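Local coordinates for protein 2-aminomuconic 6-semialdehyde dehydrogenase (Pseudomonas sp., PDB 7BZV) that probably oxidises 2-aminomuconic 6-semialdehyde to 2-aminomuconate with NAD+ in 2-aminophenol breakdown, working as a tetramer of the aldehyde dehydrogenase family, at residues A73-M76 and E77-Q80; G106-N109 and F110-A114; P399-S402 and E403-I407; I440-V443 and N444-L448; D363-N367 and G368-E372. One frame throughout, in Å; residues are numbered along the deposited sequence.

Interaction 1. Residues A73-M76 and E77-Q80; sequences ANEM and ERRQ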
loop_
_atom_site.group_PDB
_atom_site.type_symbol
_atom_site.label_atom_id
_atom_site.label_comp_id
_atom_site.label_asym_id
_atom_site.label_seq_id
_atom_site.Cartn_x
_atom_site.Cartn_y
_atom_site.Cartn_z
ATOM N N ALA B 73 26.702 3.115 -7.095
ATOM C CA ALA B 73 26.323 4.249 -7.921
ATOM C C ALA B 73 27.340 5.387 -7.806
ATOM O O ALA B 73 27.666 6.029 -8.806
ATOM C CB ALA B 73 24.931 4.748 -7.535
ATOM N N ASN B 74 27.822 5.675 -6.594
ATOM C CA ASN B 74 28.794 6.753 -6.433
ATOM C C ASN B 74 30.075 6.451 -7.206
ATOM O O ASN B 74 30.657 7.344 -7.825
ATOM C CB ASN B 74 29.120 6.966 -4.955
ATOM C CG ASN B 74 27.989 7.661 -4.174
ATOM O OD1 ASN B 74 27.079 8.267 -4.741
ATOM N ND2 ASN B 74 28.036 7.526 -2.860
ATOM N N GLU B 75 30.534 5.191 -7.183
ATOM C CA GLU B 75 31.748 4.848 -7.916
ATOM C C GLU B 75 31.514 4.908 -9.421
ATOM O O GLU B 75 32.376 5.385 -10.163
ATOM C CB GLU B 75 32.250 3.475 -7.480
ATOM C CG GLU B 75 33.428 2.946 -8.279
ATOM C CD GLU B 75 34.707 3.766 -8.125
ATOM O OE1 GLU B 75 34.687 4.845 -7.494
ATOM O OE2 GLU B 75 35.741 3.327 -8.657
ATOM N N MET B 76 30.346 4.455 -9.896
ATOM C CA MET B 76 30.009 4.650 -11.307
ATOM C C MET B 76 30.052 6.122 -11.687
ATOM O O MET B 76 30.530 6.481 -12.769
ATOM C CB MET B 76 28.620 4.087 -11.614
ATOM C CG MET B 76 28.550 2.562 -11.520
ATOM S SD MET B 76 26.858 1.977 -11.786
ATOM C CE MET B 76 26.596 2.356 -13.525
ATOM N N GLU B 77 29.494 6.986 -10.843
ATOM C CA GLU B 77 29.505 8.407 -11.164
ATOM C C GLU B 77 30.935 8.942 -11.221
ATOM O O GLU B 77 31.284 9.702 -12.125
ATOM C CB GLU B 77 28.691 9.165 -10.135
ATOM C CG GLU B 77 28.282 10.565 -10.535
ATOM C CD GLU B 77 27.067 10.987 -9.739
ATOM O OE1 GLU B 77 27.235 11.126 -8.510
ATOM O OE2 GLU B 77 25.960 11.122 -10.320
ATOM N N ARG B 78 31.774 8.545 -10.266
ATOM C CA ARG B 78 33.167 8.972 -10.282
ATOM C C ARG B 78 33.863 8.542 -11.561
ATOM O O ARG B 78 34.754 9.242 -12.044
ATOM C CB ARG B 78 33.910 8.400 -9.080
ATOM C CG ARG B 78 35.317 8.967 -8.894
ATOM C CD ARG B 78 36.101 8.197 -7.852
ATOM N NE ARG B 78 36.546 6.859 -8.273
ATOM C CZ ARG B 78 37.566 6.624 -9.098
ATOM N NH1 ARG B 78 38.253 7.633 -9.622
ATOM N NH2 ARG B 78 37.891 5.373 -9.405
ATOM N N ARG B 79 33.480 7.390 -12.119
ATOM C CA ARG B 79 34.106 6.865 -13.323
ATOM C C ARG B 79 33.232 7.035 -14.550
ATOM O O ARG B 79 33.336 6.262 -15.508
ATOM C CB ARG B 79 34.472 5.401 -13.120
ATOM C CG ARG B 79 35.437 5.171 -11.980
ATOM C CD ARG B 79 36.011 3.798 -12.070
ATOM N NE ARG B 79 36.612 3.567 -13.375
ATOM C CZ ARG B 79 36.922 2.372 -13.851
ATOM N NH1 ARG B 79 36.686 1.289 -13.130
ATOM N NH2 ARG B 79 37.468 2.265 -15.049
ATOM N N GLN B 80 32.399 8.068 -14.564
ATOM C CA GLN B 80 31.372 8.133 -15.591
ATOM C C GLN B 80 31.932 8.416 -16.979
ATOM O O GLN B 80 31.310 8.022 -17.973
ATOM C CB GLN B 80 30.317 9.177 -15.232
ATOM C CG GLN B 80 30.622 10.629 -15.540
ATOM C CD GLN B 80 29.499 11.539 -15.027
ATOM O OE1 GLN B 80 28.361 11.094 -14.843
ATOM N NE2 GLN B 80 29.812 12.806 -14.799
#
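Glu-77 lies one turn beyond Ala-73, its N bonded to Ala-73 O at 2.9 Å; its carboxylate leaves the turn for Arg-111, which Asn-74 OD1 also holds. Arg-78 repeats the backbone bond to Asn-74 O, but its side chain runs alongside Glu-75. The groups form a side-on salt bridge, Arg-78 NE to Glu-75 OE1 at 2.8 Å and Arg-78 NH2 to Glu-75 OE2 at 3.1 Å, both oxygens near the guanidinium plane and met on their syn sides. A bend at chi2 of Glu-75 (65°) brings the carboxylate to this edge, the planes 36° apart. A leucine in place of Glu-75 would probably leave the Arg-78 guanidinium without this two-point mate and free to turn. Arg-79 N closes on Glu-75 O, its CD passes 3.5 Å from Glu-75 OE2, and its charge goes to Asp-82 and Glu-191. Gln-80 N turns back to Glu-77 O as helix 62-78 gives way to helix 80-91. Glu-75 and Arg-79 pack on helix 184-196, Ala-73 and Met-76 on helix 95-119.

Interaction 2. Residues G106-N109 and F110-A114; sequences GIAN and FRNFA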
loop_
_atom_site.group_PDB
_atom_site.type_symbol
_atom_site.label_atom_id
_atom_site.label_comp_id
_atom_site.label_asym_id
_atom_site.label_seq_id
_atom_site.Cartn_x
_atom_site.Cartn_y
_atom_site.Cartn_z
ATOM N N GLY B 106 21.678 4.560 -16.239
ATOM C CA GLY B 106 22.354 3.381 -15.714
ATOM C C GLY B 106 22.768 3.547 -14.264
ATOM O O GLY B 106 22.688 2.605 -13.465
ATOM N N ILE B 107 23.228 4.744 -13.908
ATOM C CA ILE B 107 23.605 5.025 -12.528
ATOM C C ILE B 107 22.366 5.137 -11.653
ATOM O O ILE B 107 22.341 4.648 -10.520
ATOM C CB ILE B 107 24.425 6.326 -12.471
ATOM C CG1 ILE B 107 25.824 6.127 -13.053
ATOM C CG2 ILE B 107 24.502 6.877 -11.051
ATOM C CD1 ILE B 107 26.492 7.494 -13.464
ATOM N N ALA B 108 21.322 5.786 -12.175
ATOM C CA ALA B 108 20.115 6.037 -11.402
ATOM C C ALA B 108 19.414 4.749 -11.027
ATOM O O ALA B 108 18.702 4.702 -10.004
ATOM C CB ALA B 108 19.145 6.920 -12.177
ATOM N N ASN B 109 19.546 3.705 -11.847
ATOM C CA ASN B 109 18.945 2.430 -11.458
ATOM C C ASN B 109 19.393 2.009 -10.071
ATOM O O ASN B 109 18.588 1.514 -9.266
ATOM C CB ASN B 109 19.272 1.333 -12.474
ATOM C CG ASN B 109 18.439 1.472 -13.743
ATOM O OD1 ASN B 109 17.342 1.989 -13.695
ATOM N ND2 ASN B 109 18.972 1.038 -14.874
ATOM N N PHE B 110 20.681 2.149 -9.778
ATOM C CA PHE B 110 21.141 1.718 -8.468
ATOM C C PHE B 110 20.606 2.620 -7.361
ATOM O O PHE B 110 20.238 2.131 -6.287
ATOM C CB PHE B 110 22.641 1.685 -8.466
ATOM C CG PHE B 110 23.220 0.463 -9.090
ATOM C CD1 PHE B 110 23.196 -0.748 -8.419
ATOM C CD2 PHE B 110 23.816 0.524 -10.340
ATOM C CE1 PHE B 110 23.757 -1.879 -8.977
ATOM C CE2 PHE B 110 24.400 -0.609 -10.902
ATOM C CZ PHE B 110 24.372 -1.811 -10.221
ATOM N N ARG B 111 20.547 3.932 -7.602
ATOM C CA ARG B 111 20.018 4.830 -6.569
ATOM C C ARG B 111 18.526 4.629 -6.357
ATOM O O ARG B 111 18.042 4.666 -5.217
ATOM C CB ARG B 111 20.296 6.293 -6.937
ATOM C CG ARG B 111 21.753 6.605 -6.855
ATOM C CD ARG B 111 22.147 8.060 -7.144
ATOM N NE ARG B 111 23.571 8.196 -6.889
ATOM C CZ ARG B 111 24.406 8.968 -7.595
ATOM N NH1 ARG B 111 23.967 9.699 -8.605
ATOM N NH2 ARG B 111 25.679 9.009 -7.261
ATOM N N ASN B 112 17.767 4.466 -7.437
ATOM C CA ASN B 112 16.329 4.283 -7.296
ATOM C C ASN B 112 16.001 3.016 -6.499
ATOM O O ASN B 112 15.076 3.009 -5.682
ATOM C CB ASN B 112 15.668 4.215 -8.671
ATOM C CG ASN B 112 15.704 5.572 -9.450
ATOM O OD1 ASN B 112 15.240 5.650 -10.589
ATOM N ND2 ASN B 112 16.256 6.614 -8.838
ATOM N N PHE B 113 16.623 1.891 -6.842
ATOM C CA PHE B 113 16.323 0.669 -6.091
ATOM C C PHE B 113 16.888 0.717 -4.685
ATOM O O PHE B 113 16.359 0.035 -3.800
ATOM C CB PHE B 113 16.794 -0.583 -6.869
ATOM C CG PHE B 113 15.845 -0.942 -7.963
ATOM C CD1 PHE B 113 14.584 -1.398 -7.642
ATOM C CD2 PHE B 113 16.153 -0.690 -9.289
ATOM C CE1 PHE B 113 13.645 -1.653 -8.617
ATOM C CE2 PHE B 113 15.208 -0.943 -10.291
ATOM C CZ PHE B 113 13.958 -1.421 -9.948
ATOM N N ALA B 114 17.943 1.492 -4.437
ATOM C CA ALA B 114 18.330 1.694 -3.047
ATOM C C ALA B 114 17.191 2.339 -2.242
ATOM O O ALA B 114 16.891 1.910 -1.118
ATOM C CB ALA B 114 19.599 2.539 -2.991
#
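Ala-108 O takes the shortest bond of this helical stretch, from Asn-112 N at 2.7 Å (N-H...O 170°), the donor nearly along the C=O axis. The Asn-112 side chain leans over the same oxygen, its CG 3.2 Å from Ala-108 O, although ND2 is poorly angled for a bond. Replacing Asn-112 with glycine removes this cover and would probably leave the carbonyl less shielded, with a gap beside Leu-451. Next along, Phe-113 N bonds Asn-109 O at 3.1 Å, and the ring sets its CD2 edge 3.3 Å from Asn-109 O. The bonds to Ile-107 O from Phe-110 N and Arg-111 N are weak. Ile-107 and Arg-111 run side by side: CG2, anti to the Ile-107 backbone N, rests over a guanidinium face, 3.8 Å from Arg-111 NH1, while Glu-77 engages the charge. The Phe-110 ring packs on Leu-69, Met-76 and Ala-165. This is i to i+4 packing in a mostly buried alpha-helix, packed against helices 62-78 and 156-169 of an aldehyde dehydrogenase fold.

Interaction 3. Residues P399-S402 and E403-I407; sequences PFDS and ESEVI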
loop_
_atom_site.group_PDB
_atom_site.type_symbol
_atom_site.label_atom_id
_atom_site.label_comp_id
_atom_site.label_asym_id
_atom_site.label_seq_id
_atom_site.Cartn_x
_atom_site.Cartn_y
_atom_site.Cartn_z
ATOM N N PRO B 399 -2.692 7.492 -42.524
ATOM C CA PRO B 399 -3.777 8.285 -41.935
ATOM C C PRO B 399 -4.835 7.419 -41.266
ATOM O O PRO B 399 -5.033 6.249 -41.604
ATOM C CB PRO B 399 -4.383 9.012 -43.147
ATOM C CG PRO B 399 -4.161 8.037 -44.299
ATOM C CD PRO B 399 -2.840 7.326 -43.984
ATOM N N PHE B 400 -5.532 8.031 -40.316
ATOM C CA PHE B 400 -6.732 7.449 -39.714
ATOM C C PHE B 400 -7.807 8.517 -39.583
ATOM O O PHE B 400 -7.529 9.724 -39.647
ATOM C CB PHE B 400 -6.467 6.809 -38.338
ATOM C CG PHE B 400 -6.272 7.777 -37.215
ATOM C CD1 PHE B 400 -7.332 8.207 -36.448
ATOM C CD2 PHE B 400 -5.013 8.218 -36.895
ATOM C CE1 PHE B 400 -7.135 9.090 -35.370
ATOM C CE2 PHE B 400 -4.825 9.072 -35.864
ATOM C CZ PHE B 400 -5.884 9.510 -35.086
ATOM N N ASP B 401 -9.055 8.062 -39.412
ATOM C CA ASP B 401 -10.189 8.972 -39.339
ATOM C C ASP B 401 -10.893 8.971 -37.995
ATOM O O ASP B 401 -11.339 10.027 -37.562
ATOM C CB ASP B 401 -11.197 8.658 -40.448
ATOM C CG ASP B 401 -10.597 8.893 -41.823
ATOM O OD1 ASP B 401 -10.280 10.052 -42.107
ATOM O OD2 ASP B 401 -10.368 7.929 -42.574
ATOM N N SER B 402 -10.949 7.857 -37.285
ATOM C CA SER B 402 -11.700 7.851 -36.045
ATOM C C SER B 402 -10.927 7.182 -34.916
ATOM O O SER B 402 -9.998 6.394 -35.116
ATOM C CB SER B 402 -13.063 7.180 -36.255
ATOM O OG SER B 402 -12.914 5.787 -36.120
ATOM N N GLU B 403 -11.332 7.565 -33.711
ATOM C CA GLU B 403 -10.748 7.049 -32.486
ATOM C C GLU B 403 -10.953 5.543 -32.359
ATOM O O GLU B 403 -10.010 4.817 -32.053
ATOM C CB GLU B 403 -11.361 7.806 -31.303
ATOM C CG GLU B 403 -10.885 7.358 -29.932
ATOM C CD GLU B 403 -11.452 8.215 -28.790
ATOM O OE1 GLU B 403 -11.469 9.465 -28.897
ATOM O OE2 GLU B 403 -11.859 7.617 -27.769
ATOM N N SER B 404 -12.174 5.055 -32.591
ATOM C CA SER B 404 -12.405 3.612 -32.539
ATOM C C SER B 404 -11.526 2.887 -33.543
ATOM O O SER B 404 -10.933 1.835 -33.242
ATOM C CB SER B 404 -13.884 3.315 -32.808
ATOM O OG SER B 404 -14.690 3.896 -31.816
ATOM N N GLU B 405 -11.436 3.438 -34.749
ATOM C CA GLU B 405 -10.594 2.856 -35.786
ATOM C C GLU B 405 -9.147 2.781 -35.333
ATOM O O GLU B 405 -8.479 1.763 -35.517
ATOM C CB GLU B 405 -10.703 3.703 -37.069
ATOM C CG GLU B 405 -9.776 3.289 -38.199
ATOM C CD GLU B 405 -9.456 4.442 -39.172
ATOM O OE1 GLU B 405 -10.128 5.499 -39.127
ATOM O OE2 GLU B 405 -8.540 4.275 -39.982
ATOM N N VAL B 406 -8.626 3.865 -34.759
ATOM C CA VAL B 406 -7.182 3.873 -34.556
ATOM C C VAL B 406 -6.817 2.992 -33.359
ATOM O O VAL B 406 -5.740 2.385 -33.336
ATOM C CB VAL B 406 -6.633 5.315 -34.428
ATOM C CG1 VAL B 406 -6.997 5.924 -33.110
ATOM C CG2 VAL B 406 -5.123 5.309 -34.627
ATOM N N ILE B 407 -7.710 2.855 -32.370
ATOM C CA ILE B 407 -7.440 1.919 -31.273
ATOM C C ILE B 407 -7.321 0.502 -31.826
ATOM O O ILE B 407 -6.368 -0.232 -31.525
ATOM C CB ILE B 407 -8.533 2.031 -30.186
ATOM C CG1 ILE B 407 -8.430 3.388 -29.497
ATOM C CG2 ILE B 407 -8.455 0.886 -29.195
ATOM C CD1 ILE B 407 -9.677 3.853 -28.814
HETATM O O HOH W 1 -9.233 5.544 -42.240
HETATM O O HOH W 2 -12.731 5.300 -39.259
#
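Val-406 lies over one face of the Phe-400 ring, its CG2 3.8 Å from the ring centroid and 15° off the normal, a CH-pi contact; CB reaches Phe-400 CD1 at 3.6 Å. The ring stands in this position because Phe-400 CG sits between its backbone N and carbonyl carbon (chi1 75°), which turns one flat side toward the first turn of the helix. Glu-405 points back along the chain instead. With CG anti to its own N (chi1 175°) and the chain extended, its carboxylate arrives under the backbone of the approach, where OE1 takes Asp-401 N at 2.8 Å and Ser-402 N at 3.1 Å. One donor comes from the syn side, the other from the anti side, both over the same face of the carboxylate. In the reverse direction Ser-402 OG accepts from Glu-405 N at 3.1 Å, completing a capping box, while Ser-402 O takes Val-406 N. Asp-401 OD2 comes within 4.2 Å of Glu-405 OE1; a water donating to Asp-401 OD2 and Glu-405 OE2, together with Arg-297 and Arg-409, probably offsets this like-charge approach. A second water donates to Glu-405 OE1. The box thus joins the end of strand 394-400 to the start of helix 403-411; Phe-400 and Val-406 pack on Tyr-294 of strand 290-296, and Glu-403 packs on helix 426-435.

Interaction 4. Residues I440-V443 and N444-L448; sequences ISWV and NTWFL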
loop_
_atom_site.group_PDB
_atom_site.type_symbol
_atom_site.label_atom_id
_atom_site.label_comp_id
_atom_site.label_asym_id
_atom_site.label_seq_id
_atom_site.Cartn_x
_atom_site.Cartn_y
_atom_site.Cartn_z
ATOM N N ILE B 440 3.405 0.076 -21.462
ATOM C CA ILE B 440 3.587 1.490 -21.131
ATOM C C ILE B 440 2.974 2.340 -22.233
ATOM O O ILE B 440 3.301 2.172 -23.409
ATOM C CB ILE B 440 5.068 1.837 -20.904
ATOM C CG1 ILE B 440 5.236 3.339 -20.688
ATOM C CG2 ILE B 440 5.937 1.437 -22.091
ATOM C CD1 ILE B 440 4.851 3.820 -19.410
ATOM N N SER B 441 2.067 3.223 -21.856
ATOM C CA SER B 441 1.278 4.011 -22.794
ATOM C C SER B 441 1.509 5.478 -22.431
ATOM O O SER B 441 0.969 5.967 -21.446
ATOM C CB SER B 441 -0.180 3.601 -22.710
ATOM O OG SER B 441 -0.944 4.059 -23.812
ATOM N N TRP B 442 2.310 6.171 -23.234
ATOM C CA TRP B 442 2.708 7.551 -22.961
ATOM C C TRP B 442 1.747 8.508 -23.635
ATOM O O TRP B 442 1.313 8.276 -24.764
ATOM C CB TRP B 442 4.124 7.831 -23.489
ATOM C CG TRP B 442 5.207 7.268 -22.677
ATOM C CD1 TRP B 442 5.561 7.638 -21.421
ATOM C CD2 TRP B 442 6.137 6.259 -23.081
ATOM N NE1 TRP B 442 6.651 6.919 -21.013
ATOM C CE2 TRP B 442 7.009 6.047 -22.006
ATOM C CE3 TRP B 442 6.303 5.509 -24.240
ATOM C CZ2 TRP B 442 8.028 5.090 -22.050
ATOM C CZ3 TRP B 442 7.338 4.595 -24.304
ATOM C CH2 TRP B 442 8.168 4.376 -23.210
ATOM N N VAL B 443 1.465 9.620 -22.964
ATOM C CA VAL B 443 0.647 10.677 -23.533
ATOM C C VAL B 443 1.453 11.981 -23.562
ATOM O O VAL B 443 1.906 12.457 -22.519
ATOM C CB VAL B 443 -0.655 10.894 -22.768
ATOM C CG1 VAL B 443 -1.398 12.054 -23.448
ATOM C CG2 VAL B 443 -1.542 9.635 -22.727
ATOM N N ASN B 444 1.632 12.534 -24.767
ATOM C CA ASN B 444 2.362 13.781 -25.005
ATOM C C ASN B 444 3.793 13.711 -24.520
ATOM O O ASN B 444 4.351 14.699 -24.073
ATOM C CB ASN B 444 1.629 14.966 -24.386
ATOM C CG ASN B 444 0.305 15.242 -25.082
ATOM O OD1 ASN B 444 0.075 14.825 -26.224
ATOM N ND2 ASN B 444 -0.600 15.890 -24.368
ATOM N N THR B 445 4.386 12.520 -24.609
ATOM C CA THR B 445 5.797 12.282 -24.331
ATOM C C THR B 445 6.115 10.884 -24.868
ATOM O O THR B 445 5.253 10.197 -25.422
ATOM C CB THR B 445 6.067 12.438 -22.837
ATOM O OG1 THR B 445 7.462 12.389 -22.586
ATOM C CG2 THR B 445 5.417 11.318 -22.052
ATOM N N TRP B 446 7.355 10.467 -24.681
ATOM C CA TRP B 446 7.838 9.165 -25.127
ATOM C C TRP B 446 9.105 8.868 -24.324
ATOM O O TRP B 446 9.909 9.769 -24.092
ATOM C CB TRP B 446 8.096 9.141 -26.650
ATOM C CG TRP B 446 8.738 7.851 -27.034
ATOM C CD1 TRP B 446 8.126 6.639 -27.199
ATOM C CD2 TRP B 446 10.140 7.627 -27.244
ATOM N NE1 TRP B 446 9.062 5.683 -27.515
ATOM C CE2 TRP B 446 10.306 6.266 -27.542
ATOM C CE3 TRP B 446 11.276 8.458 -27.223
ATOM C CZ2 TRP B 446 11.565 5.696 -27.786
ATOM C CZ3 TRP B 446 12.547 7.892 -27.499
ATOM C CH2 TRP B 446 12.668 6.509 -27.744
ATOM N N PHE B 447 9.240 7.627 -23.840
ATOM C CA PHE B 447 10.454 7.156 -23.160
ATOM C C PHE B 447 10.744 7.950 -21.883
ATOM O O PHE B 447 11.894 8.253 -21.576
ATOM C CB PHE B 447 11.645 7.196 -24.132
ATOM C CG PHE B 447 12.858 6.373 -23.709
ATOM C CD1 PHE B 447 12.716 5.196 -22.984
ATOM C CD2 PHE B 447 14.137 6.744 -24.113
ATOM C CE1 PHE B 447 13.804 4.428 -22.664
ATOM C CE2 PHE B 447 15.240 5.980 -23.801
ATOM C CZ PHE B 447 15.078 4.821 -23.055
ATOM N N LEU B 448 9.698 8.275 -21.123
ATOM C CA LEU B 448 9.829 8.777 -19.743
ATOM C C LEU B 448 9.617 7.619 -18.772
ATOM O O LEU B 448 8.529 6.995 -18.752
ATOM C CB LEU B 448 8.781 9.872 -19.521
ATOM C CG LEU B 448 8.976 11.373 -19.387
ATOM C CD1 LEU B 448 7.602 11.958 -18.925
ATOM C CD2 LEU B 448 10.068 11.635 -18.411
#
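Trp-442 spreads one face of its indole beneath the backbone of the loop that follows it, with Phe-447 N 3.1 Å above the plane over the ring centre and Trp-446 C farther up. Trp-446 CA makes a CH-pi contact over the five-membered ring, 4.2 Å from its centroid. Ile-440 CG1 lies against the opposite face, toward the rim. With CG anti to the carbonyl carbon (chi1 -76°), the indole lies under the returning chain, and its NE1 donates to Leu-448 O at 2.9 Å and 161°, the oxygen staying close to the ring plane. The Trp-446 indole meets that of Trp-442 obliquely, planes 66° apart, with Trp-446 CD1 3.6 Å from Trp-442 CZ3; its own NE1 goes to Leu-288 O. Nearer the strand, Thr-445 CG2 sits 3.7 Å from Trp-442 CD1. Strand 440-443 adds to a parallel beta ladder with the third subunit, whose Cys-482 packs on Trp-442. The chemistry is one of aromatic surface against peptide backbone: the buried indole N-H is satisfied by a main-chain carbonyl, and this nearly straight bond at the rim probably adds to the packing on both faces in holding the ring's rotation, tying the loop to a strand at the subunit interface.

Interaction 5. Residues D363-N367 and G368-E372; sequences DERDN and GAWVE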
loop_
_atom_site.group_PDB
_atom_site.type_symbol
_atom_site.label_atom_id
_atom_site.label_comp_id
_atom_site.label_asym_id
_atom_site.label_seq_id
_atom_site.Cartn_x
_atom_site.Cartn_y
_atom_site.Cartn_z
ATOM N N ASP B 363 35.018 8.597 -45.960
ATOM C CA ASP B 363 36.151 8.281 -45.106
ATOM C C ASP B 363 35.925 6.895 -44.503
ATOM O O ASP B 363 35.112 6.110 -45.006
ATOM C CB ASP B 363 36.353 9.400 -44.066
ATOM C CG ASP B 363 35.088 9.694 -43.245
ATOM O OD1 ASP B 363 34.360 8.748 -42.874
ATOM O OD2 ASP B 363 34.836 10.874 -42.951
ATOM N N GLU B 364 36.687 6.580 -43.453
ATOM C CA GLU B 364 36.634 5.269 -42.817
ATOM C C GLU B 364 35.236 4.933 -42.289
ATOM O O GLU B 364 34.900 3.752 -42.135
ATOM C CB GLU B 364 37.659 5.233 -41.679
ATOM C CG GLU B 364 37.384 6.229 -40.537
ATOM C CD GLU B 364 38.118 7.562 -40.686
ATOM O OE1 GLU B 364 38.470 8.172 -39.648
ATOM O OE2 GLU B 364 38.335 8.007 -41.834
ATOM N N ARG B 365 34.411 5.943 -42.023
ATOM C CA ARG B 365 33.060 5.684 -41.530
ATOM C C ARG B 365 32.284 4.824 -42.504
ATOM O O ARG B 365 31.309 4.187 -42.110
ATOM C CB ARG B 365 32.300 6.997 -41.305
ATOM C CG ARG B 365 32.734 7.760 -40.068
ATOM C CD ARG B 365 31.980 9.077 -39.944
ATOM N NE ARG B 365 32.613 10.163 -40.695
ATOM C CZ ARG B 365 32.114 11.391 -40.768
ATOM N NH1 ARG B 365 30.976 11.675 -40.144
ATOM N NH2 ARG B 365 32.750 12.332 -41.455
ATOM N N ASP B 366 32.692 4.783 -43.771
ATOM C CA ASP B 366 31.942 3.986 -44.733
ATOM C C ASP B 366 32.172 2.488 -44.560
ATOM O O ASP B 366 31.425 1.698 -45.150
ATOM C CB ASP B 366 32.295 4.434 -46.153
ATOM C CG ASP B 366 31.843 5.865 -46.440
ATOM O OD1 ASP B 366 30.691 6.203 -46.095
ATOM O OD2 ASP B 366 32.633 6.658 -47.017
ATOM N N ASN B 367 33.182 2.074 -43.791
ATOM C CA ASN B 367 33.285 0.678 -43.390
ATOM C C ASN B 367 32.519 0.403 -42.107
ATOM O O ASN B 367 32.542 -0.731 -41.624
ATOM C CB ASN B 367 34.745 0.257 -43.216
ATOM C CG ASN B 367 35.561 0.453 -44.489
ATOM O OD1 ASN B 367 35.094 0.176 -45.603
ATOM N ND2 ASN B 367 36.781 0.922 -44.328
ATOM N N GLY B 368 31.883 1.419 -41.531
ATOM C CA GLY B 368 31.010 1.234 -40.393
ATOM C C GLY B 368 29.620 0.814 -40.835
ATOM O O GLY B 368 29.363 0.510 -42.001
ATOM N N ALA B 369 28.698 0.805 -39.871
ATOM C CA ALA B 369 27.390 0.212 -40.117
ATOM C C ALA B 369 26.280 1.258 -40.112
ATOM O O ALA B 369 25.323 1.160 -39.324
ATOM C CB ALA B 369 27.101 -0.869 -39.072
ATOM N N TRP B 370 26.369 2.237 -41.009
ATOM C CA TRP B 370 25.435 3.350 -40.977
ATOM C C TRP B 370 24.208 3.100 -41.856
ATOM O O TRP B 370 24.256 2.365 -42.843
ATOM C CB TRP B 370 26.115 4.639 -41.428
ATOM C CG TRP B 370 27.309 5.058 -40.622
ATOM C CD1 TRP B 370 28.566 4.519 -40.665
ATOM C CD2 TRP B 370 27.362 6.119 -39.670
ATOM N NE1 TRP B 370 29.389 5.164 -39.783
ATOM C CE2 TRP B 370 28.677 6.156 -39.159
ATOM C CE3 TRP B 370 26.427 7.042 -39.194
ATOM C CZ2 TRP B 370 29.080 7.083 -38.207
ATOM C CZ3 TRP B 370 26.833 7.964 -38.248
ATOM C CH2 TRP B 370 28.142 7.979 -37.766
ATOM N N VAL B 371 23.105 3.770 -41.501
ATOM C CA VAL B 371 21.884 3.775 -42.301
ATOM C C VAL B 371 21.163 5.111 -42.107
ATOM O O VAL B 371 21.281 5.757 -41.069
ATOM C CB VAL B 371 20.980 2.584 -41.900
ATOM C CG1 VAL B 371 20.482 2.764 -40.459
ATOM C CG2 VAL B 371 19.845 2.457 -42.855
ATOM N N GLU B 372 20.385 5.510 -43.107
ATOM C CA GLU B 372 19.646 6.771 -43.060
ATOM C C GLU B 372 18.348 6.646 -42.243
ATOM O O GLU B 372 17.625 5.646 -42.354
ATOM C CB GLU B 372 19.282 7.224 -44.464
ATOM C CG GLU B 372 20.476 7.583 -45.319
ATOM C CD GLU B 372 20.058 7.958 -46.714
ATOM O OE1 GLU B 372 19.100 7.339 -47.228
ATOM O OE2 GLU B 372 20.687 8.865 -47.287
#
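Arg-365 and Trp-370 carry the contact across this turn, and its geometry is prepared at Asp-363. Asp-363 OD1 accepts Arg-365 N at 2.9 Å on the anti side, while the carboxylate also receives the guanidinium side-on: NH2 reaches OD2 at 3.0 Å, and NE lies 3.1 Å from OD1 and 3.2 Å from OD2. Each oxygen uses its syn lone pair for the guanidinium, so two flat groups of opposite charge hold each other's rotation. Glu-364 contributes its carbonyl, which takes Asn-367 N. Arg-365, bent at chi3 (-86°), lays its aliphatic part obliquely beside the Trp-370 indole, off the ring plane, CB 3.8 Å from NE1 and CD 3.9 Å from CZ2; guanidinium and indole planes are 73° apart. Its NH1 pairs with Asp-317, and Trp-318 provides a cation-pi partner. Arg-365 O accepts Gly-368 N at 2.9 Å from well above the carbonyl plane, and Trp-370 CD1 comes within 3.1 Å of that same oxygen. The indole N-H is bonded instead to Ile-26 O, and Phe-361 meets the ring edge-to-face. Asp-366 turns its carboxylate to the backbone nitrogens of Phe-361 and Gly-362, and Asn-367 completes the 3-10 segment. An Asx turn at Asp-363 thus leads into a short 3-10 turn, in the link between strands 351-354 and 374-377.

The five contacts are local and come along the chain in the order 1, 2, 5, 3, 4. Interactions 1 and 2 are neighbours, centres about 11 Å apart, and touch directly, joining helices 62-78 and 95-119. Interactions 3 and 4 belong to the seven-stranded sheet, at strands 394-400 and 440-443, with centres about 19 Å apart and nearest atoms about 9 Å. Interaction 5 lies in the connection between two further strands of that sheet, its centre more than 30 Å from every other. Interaction 3 packs on the second subunit, and interaction 4 reaches the third and fourth, consistent with a tetramer whose assembly is required for NAD+ binding.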